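Local coordinates for protein lysyl oxidase (Pichia pastoris, PDB 1W7C) that probably oxidises primary amines, including lysyl side chains, to aldehydes with a copper ion and a topaquinone cofactor, as other copper amine oxidases do, at residues A[494-499]-A[673-678]; A[554-559]-A[571-576]; A[327-332]-A[678-683]. One frame throughout, in Å; residues are numbered along the deposited sequence.

Interaction 1: residues A[494-499]-A[673-678]; sequences YKVDLD and FMLTPF. With CA (calcium ion), chain D.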
loop_
_atom_site.group_PDB
_atom_site.type_symbol
_atom_site.label_atom_id
_atom_site.label_comp_id
_atom_site.label_asym_id
_atom_site.label_seq_id
_atom_site.Cartn_x
_atom_site.Cartn_y
_atom_site.Cartn_z
ATOM N N TYR A 494 -7.918 7.350 -14.072
ATOM C CA TYR A 494 -8.167 8.628 -13.422
ATOM C C TYR A 494 -7.548 9.770 -14.230
ATOM O O TYR A 494 -6.389 9.744 -14.600
ATOM C CB TYR A 494 -7.546 8.639 -12.032
ATOM C CG TYR A 494 -8.187 7.691 -11.026
ATOM C CD1 TYR A 494 -7.828 6.350 -11.017
ATOM C CD2 TYR A 494 -9.109 8.125 -10.105
ATOM C CE1 TYR A 494 -8.420 5.474 -10.113
ATOM C CE2 TYR A 494 -9.681 7.284 -9.211
ATOM C CZ TYR A 494 -9.323 5.948 -9.213
ATOM O OH TYR A 494 -9.871 5.089 -8.280
ATOM N N LYS A 495 -8.344 10.808 -14.457
ATOM C CA LYS A 495 -7.854 12.057 -15.024
ATOM C C LYS A 495 -7.316 12.903 -13.878
ATOM O O LYS A 495 -8.078 13.279 -12.971
ATOM C CB LYS A 495 -8.973 12.784 -15.750
ATOM C CG LYS A 495 -8.525 14.005 -16.508
ATOM C CD LYS A 495 -9.739 14.733 -17.080
ATOM C CE LYS A 495 -9.355 15.923 -17.978
ATOM N NZ LYS A 495 -10.606 16.661 -18.376
ATOM N N VAL A 496 -6.012 13.158 -13.875
ATOM C CA VAL A 496 -5.349 13.875 -12.804
ATOM C C VAL A 496 -4.745 15.132 -13.422
ATOM O O VAL A 496 -3.604 15.137 -13.918
ATOM C CB VAL A 496 -4.244 12.992 -12.140
ATOM C CG1 VAL A 496 -3.618 13.702 -10.963
ATOM C CG2 VAL A 496 -4.783 11.632 -11.690
ATOM N N ASP A 497 -5.518 16.203 -13.423
ATOM C CA ASP A 497 -5.092 17.445 -14.044
ATOM C C ASP A 497 -4.398 18.295 -12.984
ATOM O O ASP A 497 -4.903 19.297 -12.480
ATOM C CB ASP A 497 -6.270 18.147 -14.701
ATOM C CG ASP A 497 -5.895 19.404 -15.394
ATOM O OD1 ASP A 497 -4.656 19.661 -15.592
ATOM O OD2 ASP A 497 -6.804 20.174 -15.805
ATOM N N LEU A 498 -3.170 17.891 -12.695
ATOM C CA LEU A 498 -2.256 18.633 -11.829
ATOM C C LEU A 498 -1.937 19.946 -12.533
ATOM O O LEU A 498 -1.631 19.930 -13.727
ATOM C CB LEU A 498 -0.951 17.818 -11.591
ATOM C CG LEU A 498 -1.059 16.802 -10.447
ATOM C CD1 LEU A 498 -0.098 15.625 -10.709
ATOM C CD2 LEU A 498 -0.758 17.442 -9.124
ATOM N N ASP A 499 -1.900 21.026 -11.773
ATOM C CA ASP A 499 -1.475 22.343 -12.238
ATOM C C ASP A 499 -0.509 22.845 -11.139
ATOM O O ASP A 499 -0.919 23.537 -10.191
ATOM C CB ASP A 499 -2.651 23.327 -12.342
ATOM C CG ASP A 499 -3.523 23.140 -13.559
ATOM O OD1 ASP A 499 -3.203 22.374 -14.497
ATOM O OD2 ASP A 499 -4.613 23.815 -13.588
ATOM N N PHE A 673 -2.569 5.238 -5.592
ATOM C CA PHE A 673 -1.409 6.064 -5.929
ATOM C C PHE A 673 -1.472 7.321 -5.044
ATOM O O PHE A 673 -2.523 7.666 -4.489
ATOM C CB PHE A 673 -1.307 6.477 -7.400
ATOM C CG PHE A 673 -2.455 7.338 -7.904
ATOM C CD1 PHE A 673 -2.397 8.726 -7.865
ATOM C CD2 PHE A 673 -3.556 6.749 -8.484
ATOM C CE1 PHE A 673 -3.428 9.495 -8.365
ATOM C CE2 PHE A 673 -4.581 7.508 -9.002
ATOM C CZ PHE A 673 -4.517 8.900 -8.950
ATOM N N MET A 674 -0.318 7.967 -4.892
ATOM C CA MET A 674 -0.219 9.198 -4.116
ATOM C C MET A 674 0.298 10.337 -5.028
ATOM O O MET A 674 1.049 10.130 -5.953
ATOM C CB MET A 674 0.728 9.063 -2.920
ATOM C CG MET A 674 0.104 8.447 -1.698
ATOM S SD MET A 674 1.277 8.257 -0.380
ATOM C CE MET A 674 0.293 8.138 0.920
ATOM N N LEU A 675 -0.143 11.541 -4.635
ATOM C CA LEU A 675 0.365 12.789 -5.171
ATOM C C LEU A 675 0.988 13.491 -3.971
ATOM O O LEU A 675 0.294 13.903 -3.051
ATOM C CB LEU A 675 -0.785 13.638 -5.731
ATOM C CG LEU A 675 -1.637 12.930 -6.798
ATOM C CD1 LEU A 675 -2.730 13.872 -7.253
ATOM C CD2 LEU A 675 -0.822 12.415 -7.975
ATOM N N THR A 676 2.314 13.618 -4.023
ATOM C CA THR A 676 3.051 14.115 -2.860
ATOM C C THR A 676 3.962 15.281 -3.219
ATOM O O THR A 676 4.600 15.277 -4.266
ATOM C CB THR A 676 3.771 12.965 -2.113
ATOM O OG1 THR A 676 4.239 13.423 -0.821
ATOM C CG2 THR A 676 4.966 12.458 -2.842
ATOM N N PRO A 677 4.007 16.327 -2.382
ATOM C CA PRO A 677 4.881 17.451 -2.700
ATOM C C PRO A 677 6.338 17.041 -2.843
ATOM O O PRO A 677 6.822 16.212 -2.058
ATOM C CB PRO A 677 4.726 18.359 -1.487
ATOM C CG PRO A 677 3.465 18.011 -0.905
ATOM C CD PRO A 677 3.252 16.552 -1.142
ATOM N N PHE A 678 7.032 17.628 -3.820
ATOM C CA PHE A 678 8.429 17.354 -4.096
ATOM C C PHE A 678 9.093 18.656 -4.483
ATOM O O PHE A 678 8.912 19.153 -5.577
ATOM C CB PHE A 678 8.492 16.324 -5.210
ATOM C CG PHE A 678 9.857 15.768 -5.490
ATOM C CD1 PHE A 678 10.195 14.514 -5.018
ATOM C CD2 PHE A 678 10.814 16.477 -6.217
ATOM C CE1 PHE A 678 11.436 13.987 -5.249
ATOM C CE2 PHE A 678 12.083 15.916 -6.468
ATOM C CZ PHE A 678 12.369 14.670 -5.977
HETATM CA CA CA D . -2.586 20.592 -15.766
HETATM O O HOH W 1 -0.342 21.495 -15.918
#

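Interaction 2: residues A[554-559]-A[571-576]; sequences ILLIES and AYNIMP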
loop_
_atom_site.group_PDB
_atom_site.type_symbol
_atom_site.label_atom_id
_atom_site.label_comp_id
_atom_site.label_asym_id
_atom_site.label_seq_id
_atom_site.Cartn_x
_atom_site.Cartn_y
_atom_site.Cartn_z
ATOM N N ILE A 554 11.604 8.366 -10.242
ATOM C CA ILE A 554 10.593 9.246 -9.606
ATOM C C ILE A 554 9.992 10.116 -10.692
ATOM O O ILE A 554 10.724 10.799 -11.404
ATOM C CB ILE A 554 11.258 10.147 -8.507
ATOM C CG1 ILE A 554 11.737 9.272 -7.333
ATOM C CG2 ILE A 554 10.335 11.291 -8.055
ATOM C CD1 ILE A 554 12.620 10.019 -6.322
ATOM N N LEU A 555 8.667 10.088 -10.803
ATOM C CA LEU A 555 7.918 10.853 -11.824
ATOM C C LEU A 555 7.348 12.128 -11.201
ATOM O O LEU A 555 6.634 12.095 -10.197
ATOM C CB LEU A 555 6.757 10.047 -12.388
ATOM C CG LEU A 555 5.874 10.745 -13.431
ATOM C CD1 LEU A 555 6.615 11.059 -14.657
ATOM C CD2 LEU A 555 4.657 9.877 -13.746
ATOM N N LEU A 556 7.639 13.253 -11.845
ATOM C CA LEU A 556 7.239 14.560 -11.382
ATOM C C LEU A 556 6.404 15.316 -12.403
ATOM O O LEU A 556 6.699 15.279 -13.602
ATOM C CB LEU A 556 8.456 15.438 -11.031
ATOM C CG LEU A 556 9.470 14.932 -10.019
ATOM C CD1 LEU A 556 10.614 15.907 -9.878
ATOM C CD2 LEU A 556 8.808 14.602 -8.684
ATOM N N ILE A 557 5.444 16.088 -11.896
ATOM C CA ILE A 557 4.907 17.221 -12.592
ATOM C C ILE A 557 5.472 18.472 -11.930
ATOM O O ILE A 557 5.235 18.725 -10.759
ATOM C CB ILE A 557 3.384 17.234 -12.596
ATOM C CG1 ILE A 557 2.809 15.920 -13.169
ATOM C CG2 ILE A 557 2.857 18.473 -13.340
ATOM C CD1 ILE A 557 3.177 15.565 -14.566
ATOM N N GLU A 558 6.251 19.224 -12.708
ATOM C CA GLU A 558 6.947 20.424 -12.240
ATOM C C GLU A 558 6.282 21.687 -12.774
ATOM O O GLU A 558 5.780 21.718 -13.894
ATOM C CB GLU A 558 8.390 20.446 -12.808
ATOM C CG GLU A 558 9.270 19.277 -12.407
ATOM C CD GLU A 558 10.662 19.383 -12.996
ATOM O OE1 GLU A 558 10.951 20.331 -13.803
ATOM O OE2 GLU A 558 11.518 18.477 -12.712
ATOM N N SER A 559 6.310 22.743 -11.978
ATOM C CA SER A 559 6.059 24.074 -12.525
ATOM C C SER A 559 7.108 24.360 -13.604
ATOM O O SER A 559 8.281 24.093 -13.396
ATOM C CB SER A 559 6.193 25.103 -11.445
ATOM O OG SER A 559 5.932 26.398 -11.980
ATOM N N ALA A 571 7.278 20.963 -7.487
ATOM C CA ALA A 571 6.784 19.749 -8.143
ATOM C C ALA A 571 5.882 18.939 -7.238
ATOM O O ALA A 571 5.884 19.091 -6.024
ATOM C CB ALA A 571 7.954 18.899 -8.626
ATOM N N TYR A 572 5.096 18.075 -7.872
ATOM C CA TYR A 572 4.393 16.989 -7.208
ATOM C C TYR A 572 4.857 15.691 -7.835
ATOM O O TYR A 572 5.024 15.584 -9.056
ATOM C CB TYR A 572 2.848 17.133 -7.284
ATOM C CG TYR A 572 2.227 17.711 -6.034
ATOM C CD1 TYR A 572 2.382 19.053 -5.702
ATOM C CD2 TYR A 572 1.501 16.913 -5.159
ATOM C CE1 TYR A 572 1.858 19.555 -4.536
ATOM C CE2 TYR A 572 0.945 17.422 -3.991
ATOM C CZ TYR A 572 1.124 18.753 -3.660
ATOM O OH TYR A 572 0.610 19.303 -2.522
ATOM N N ASN A 573 5.082 14.714 -6.960
ATOM C CA ASN A 573 5.473 13.360 -7.369
ATOM C C ASN A 573 4.229 12.500 -7.426
ATOM O O ASN A 573 3.495 12.432 -6.449
ATOM C CB ASN A 573 6.513 12.860 -6.341
ATOM C CG ASN A 573 6.848 11.382 -6.399
ATOM O OD1 ASN A 573 7.167 10.817 -5.334
ATOM N ND2 ASN A 573 6.877 10.784 -7.555
ATOM N N ILE A 574 4.045 11.867 -8.587
ATOM C CA ILE A 574 3.013 10.831 -8.762
ATOM C C ILE A 574 3.676 9.509 -8.394
ATOM O O ILE A 574 4.528 9.010 -9.145
ATOM C CB ILE A 574 2.481 10.778 -10.197
ATOM C CG1 ILE A 574 1.998 12.160 -10.663
ATOM C CG2 ILE A 574 1.368 9.741 -10.278
ATOM C CD1 ILE A 574 1.539 12.188 -12.117
ATOM N N MET A 575 3.303 8.977 -7.223
ATOM C CA MET A 575 4.001 7.836 -6.595
ATOM C C MET A 575 3.043 6.636 -6.664
ATOM O O MET A 575 1.977 6.673 -6.070
ATOM C CB MET A 575 4.280 8.228 -5.123
ATOM C CG MET A 575 4.924 7.116 -4.349
ATOM S SD MET A 575 5.170 7.520 -2.603
ATOM C CE MET A 575 5.294 9.182 -2.698
ATOM N N PRO A 576 3.413 5.563 -7.351
ATOM C CA PRO A 576 2.545 4.380 -7.350
ATOM C C PRO A 576 2.527 3.683 -6.003
ATOM O O PRO A 576 3.521 3.657 -5.311
ATOM C CB PRO A 576 3.163 3.480 -8.402
ATOM C CG PRO A 576 4.637 3.878 -8.405
ATOM C CD PRO A 576 4.654 5.372 -8.141
HETATM O O HOH W 2 7.137 8.228 -9.130
#

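Interaction 3: residues A[327-332]-A[678-683]; sequences KGERIV and FNYFDS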
loop_
_atom_site.group_PDB
_atom_site.type_symbol
_atom_site.label_atom_id
_atom_site.label_comp_id
_atom_site.label_asym_id
_atom_site.label_seq_id
_atom_site.Cartn_x
_atom_site.Cartn_y
_atom_site.Cartn_z
ATOM N N LYS A 327 -3.096 25.138 1.223
ATOM C CA LYS A 327 -2.505 26.400 1.692
ATOM C C LYS A 327 -2.673 27.520 0.676
ATOM O O LYS A 327 -1.736 28.274 0.387
ATOM C CB LYS A 327 -1.055 26.182 2.144
ATOM C CG LYS A 327 -0.984 25.314 3.392
ATOM C CD LYS A 327 0.417 25.231 3.982
ATOM C CE LYS A 327 0.378 24.531 5.346
ATOM N NZ LYS A 327 -0.225 25.422 6.380
ATOM N N GLY A 328 -3.873 27.602 0.112
ATOM C CA GLY A 328 -4.255 28.731 -0.732
ATOM C C GLY A 328 -3.815 28.668 -2.183
ATOM O O GLY A 328 -4.024 29.619 -2.914
ATOM N N GLU A 329 -3.206 27.559 -2.599
ATOM C CA GLU A 329 -2.791 27.405 -3.973
ATOM C C GLU A 329 -3.438 26.170 -4.588
ATOM O O GLU A 329 -3.425 25.094 -3.982
ATOM C CB GLU A 329 -1.258 27.262 -4.081
ATOM C CG GLU A 329 -0.469 28.453 -3.523
ATOM C CD GLU A 329 1.024 28.297 -3.766
ATOM O OE1 GLU A 329 1.712 27.709 -2.926
ATOM O OE2 GLU A 329 1.515 28.698 -4.842
ATOM N N ARG A 330 -3.971 26.302 -5.803
ATOM C CA ARG A 330 -4.485 25.157 -6.522
ATOM C C ARG A 330 -3.330 24.234 -6.903
ATOM O O ARG A 330 -2.359 24.677 -7.492
ATOM C CB ARG A 330 -5.170 25.600 -7.811
ATOM C CG ARG A 330 -5.744 24.488 -8.613
ATOM C CD ARG A 330 -6.370 24.925 -9.945
ATOM N NE ARG A 330 -7.371 25.947 -9.649
ATOM C CZ ARG A 330 -7.258 27.264 -9.838
ATOM N NH1 ARG A 330 -6.270 27.785 -10.541
ATOM N NH2 ARG A 330 -8.205 28.051 -9.354
ATOM N N ILE A 331 -3.475 22.965 -6.568
ATOM C CA ILE A 331 -2.588 21.920 -7.070
ATOM C C ILE A 331 -3.213 21.045 -8.152
ATOM O O ILE A 331 -2.490 20.524 -8.983
ATOM C CB ILE A 331 -2.002 21.064 -5.942
ATOM C CG1 ILE A 331 -3.063 20.322 -5.148
ATOM C CG2 ILE A 331 -1.085 21.892 -5.033
ATOM C CD1 ILE A 331 -2.533 19.159 -4.378
ATOM N N VAL A 332 -4.539 20.893 -8.128
ATOM C CA VAL A 332 -5.211 20.035 -9.125
ATOM C C VAL A 332 -6.507 20.751 -9.557
ATOM O O VAL A 332 -7.367 21.036 -8.733
ATOM C CB VAL A 332 -5.579 18.639 -8.530
ATOM C CG1 VAL A 332 -6.434 17.838 -9.530
ATOM C CG2 VAL A 332 -4.358 17.875 -8.104
ATOM N N PHE A 678 7.032 17.628 -3.820
ATOM C CA PHE A 678 8.429 17.354 -4.096
ATOM C C PHE A 678 9.093 18.656 -4.483
ATOM O O PHE A 678 8.912 19.153 -5.577
ATOM C CB PHE A 678 8.492 16.324 -5.210
ATOM C CG PHE A 678 9.857 15.768 -5.490
ATOM C CD1 PHE A 678 10.195 14.514 -5.018
ATOM C CD2 PHE A 678 10.814 16.477 -6.217
ATOM C CE1 PHE A 678 11.436 13.987 -5.249
ATOM C CE2 PHE A 678 12.083 15.916 -6.468
ATOM C CZ PHE A 678 12.369 14.670 -5.977
ATOM N N ASN A 679 9.793 19.250 -3.523
ATOM C CA ASN A 679 10.335 20.599 -3.703
ATOM C C ASN A 679 9.272 21.666 -3.955
ATOM O O ASN A 679 9.555 22.734 -4.456
ATOM C CB ASN A 679 11.424 20.595 -4.795
ATOM C CG ASN A 679 12.595 19.756 -4.409
ATOM O OD1 ASN A 679 12.940 19.630 -3.233
ATOM N ND2 ASN A 679 13.251 19.200 -5.411
ATOM N N TYR A 680 8.036 21.360 -3.575
ATOM C CA TYR A 680 6.905 22.242 -3.800
ATOM C C TYR A 680 6.952 23.412 -2.804
ATOM O O TYR A 680 6.500 24.515 -3.108
ATOM C CB TYR A 680 5.600 21.451 -3.649
ATOM C CG TYR A 680 4.366 22.269 -3.910
ATOM C CD1 TYR A 680 4.008 22.611 -5.196
ATOM C CD2 TYR A 680 3.545 22.692 -2.854
ATOM C CE1 TYR A 680 2.898 23.364 -5.445
ATOM C CE2 TYR A 680 2.444 23.429 -3.096
ATOM C CZ TYR A 680 2.110 23.770 -4.375
ATOM O OH TYR A 680 0.998 24.542 -4.557
ATOM N N PHE A 681 7.477 23.149 -1.614
ATOM C CA PHE A 681 7.810 24.133 -0.607
ATOM C C PHE A 681 9.320 24.118 -0.358
ATOM O O PHE A 681 10.050 23.313 -0.937
ATOM C CB PHE A 681 7.047 23.830 0.685
ATOM C CG PHE A 681 5.532 23.809 0.548
ATOM C CD1 PHE A 681 4.808 24.959 0.242
ATOM C CD2 PHE A 681 4.814 22.641 0.838
ATOM C CE1 PHE A 681 3.436 24.919 0.154
ATOM C CE2 PHE A 681 3.417 22.621 0.783
ATOM C CZ PHE A 681 2.742 23.756 0.460
ATOM N N ASP A 682 9.785 24.949 0.562
ATOM C CA ASP A 682 11.137 24.873 1.061
ATOM C C ASP A 682 11.337 23.787 2.121
ATOM O O ASP A 682 12.470 23.408 2.409
ATOM C CB ASP A 682 11.549 26.219 1.668
ATOM C CG ASP A 682 11.726 27.308 0.652
ATOM O OD1 ASP A 682 11.789 27.026 -0.559
ATOM O OD2 ASP A 682 11.866 28.491 1.049
ATOM N N SER A 683 10.245 23.313 2.694
ATOM C CA SER A 683 10.277 22.371 3.787
ATOM C C SER A 683 8.961 21.586 3.825
ATOM O O SER A 683 7.991 21.899 3.123
ATOM C CB SER A 683 10.500 23.114 5.108
ATOM O OG SER A 683 9.439 24.025 5.344
HETATM O O HOH W 3 0.156 25.058 -2.006
HETATM O O HOH W 4 0.259 25.138 -7.182
#

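Interaction 1: residues A[494-499]-A[673-678]
Phe673 and Tyr494 form a T-shaped aromatic pair that opens a row of side chains interlocking between two sheet layers. The Phe673 edge points at the Tyr494 face, with CE2 of Phe673 4.0 Å from CD1 of Tyr494 and the ring planes turned 76° apart. CG of Phe673 stands between its own backbone N and carbonyl carbon (chi1 62°), a sterically demanding position from which the ring reaches both Tyr494 and Val496.

The aliphatic contacts continue the row. Val496 meets the phenyl ring tip to tip, its CG2 lying 3.9 Å from CZ of Phe673, while its other branch slides past Leu675, CG1 coming to 3.8 Å from CD1 of that leucine. Leu498 adds a looser touch, CD1 to CD2 of Leu675 at 4.3 Å. An alanine in place of Phe673 would probably open a gap between the layers, leaving the Tyr494 face and the Val496 CG2 methyl without their aromatic partner.

No hydrogen bond joins the two strands, whose axes come no nearer than 11.3 Å and run nearly parallel, 5° between their directions. The polar chemistry lies on the far side of 494-499: a calcium ion is bound by OD1 of Asp497 at 2.3 Å, by the Leu498 carbonyl oxygen, by OD1 of Asp499 and by a water. Asp643 and Ile644 complete the protein ligands, and Lys65 pairs with the second carboxylate oxygen of both Asp497 and Asp499. The arrangement is that of a beta-sandwich core, here in the enzyme domain of a copper amine oxidase, with a calcium site at the end of one strand.

Interaction 2: residues A[554-559]-A[571-576]
Ile557 and Ile574 meet on one face of an antiparallel strand pair, where the CD1 tip of Ile574 lies against CG1 of Ile557 at 4.1 Å. The same tip also approaches CD2 of Leu555, so one methyl projects between two side chains of the neighbouring strand. On the other face, Leu556 straddles its neighbours: CD2 packs on CB of Asn573 at 3.7 Å, and CD1 leans toward CB of Ala571. That small methyl fits between Leu556 and Glu558, whose CG lies 4.0 Å from CB of Ala571; the Glu558 carboxylate itself is held by Ser508 and Arg534.

In Asn573, CG is anti to the backbone N (chi1 168°), and from there ND2 donates to O of Leu555 at 3.0 Å. Backbone N of Ile574 reaches that oxygen from the opposite face of the carbonyl plane. CG2 of Ile554 packs beside ND2 of Asn573 at 3.5 Å.

Ile557 and Tyr572 exchange two backbone bonds. The chemistry implies a strand pairing in which a side-chain amide and a water, which accepts from ND2 and Leu555 N and donates to Ile574 O, supplement the backbone bonds at this end.

Interaction 3: residues A[327-332]-A[678-683]
CG of Tyr680 lies anti to its backbone N (chi1 -178°), carried away from the loop backbone of 678-683 toward 327-332, where the OH then meets Ile331. On the other side, Ile331 places CG1 between its backbone N and carbonyl carbon (chi1 62°), which puts CG2 anti to the carbonyl carbon and against the phenol. This methyl lies 3.4 Å from OH of Tyr680 and 3.8 Å from its CZ, the two side chains crossing obliquely.

Glu329 passes alongside the phenol in the opposite direction, CB coming within 3.6 Å of Tyr680 OH, while the carboxylate plane is inclined 30° to the ring. Two waters in the ring plane, at its edge, serve the hydroxyl. One, 2.7 Å from OH of Tyr680, lies within hydrogen-bonding distance of OE1 of Glu329, a longer link; the other, 2.8 Å from that same OH, donates to the carbonyl oxygen of Arg330. The stronger partner of the Glu329 carboxylate is Arg570, which also makes a cation-pi contact with the Tyr680 ring and hydrogen-bonds to the backbone carbonyl oxygen of Tyr680.

Phe681 folds back within its own segment so that CD2 of Tyr680 lies 3.5 Å above the centre of its ring. The Lys327 amine pairs with Asp306 and Asp688. Ile331 and Val332 both face Ile324 in a classic beta bulge. The hydroxyl is linked across this interface through two waters and packed by the Ile331 methyl and Glu329 CB, with no direct hydrogen bond; the nearby arginine probably offsets the glutamate charge beside the ring.

The three contacts run from buried core to a partly exposed margin. Interaction 1 is buried and apolar, holding facing layers together by side chains alone, whereas interaction 2, also buried, joins neighbouring strands largely through backbone bonds. Interaction 3 is partly buried, and water carries its polar links. They share elements: strands 670-678 and 569-576 pair, with Thr676 O 2.8 Å from Asn573 N, and 488-498 pairs with 329-344, where Asp499 N lies 2.9 Å from Ile331 O. Leu498 touches Ile557 and Ile574, tying interaction 2 to the calcium-binding strand. Phe678 ends one segment and begins another, and all three contacts border the second subunit.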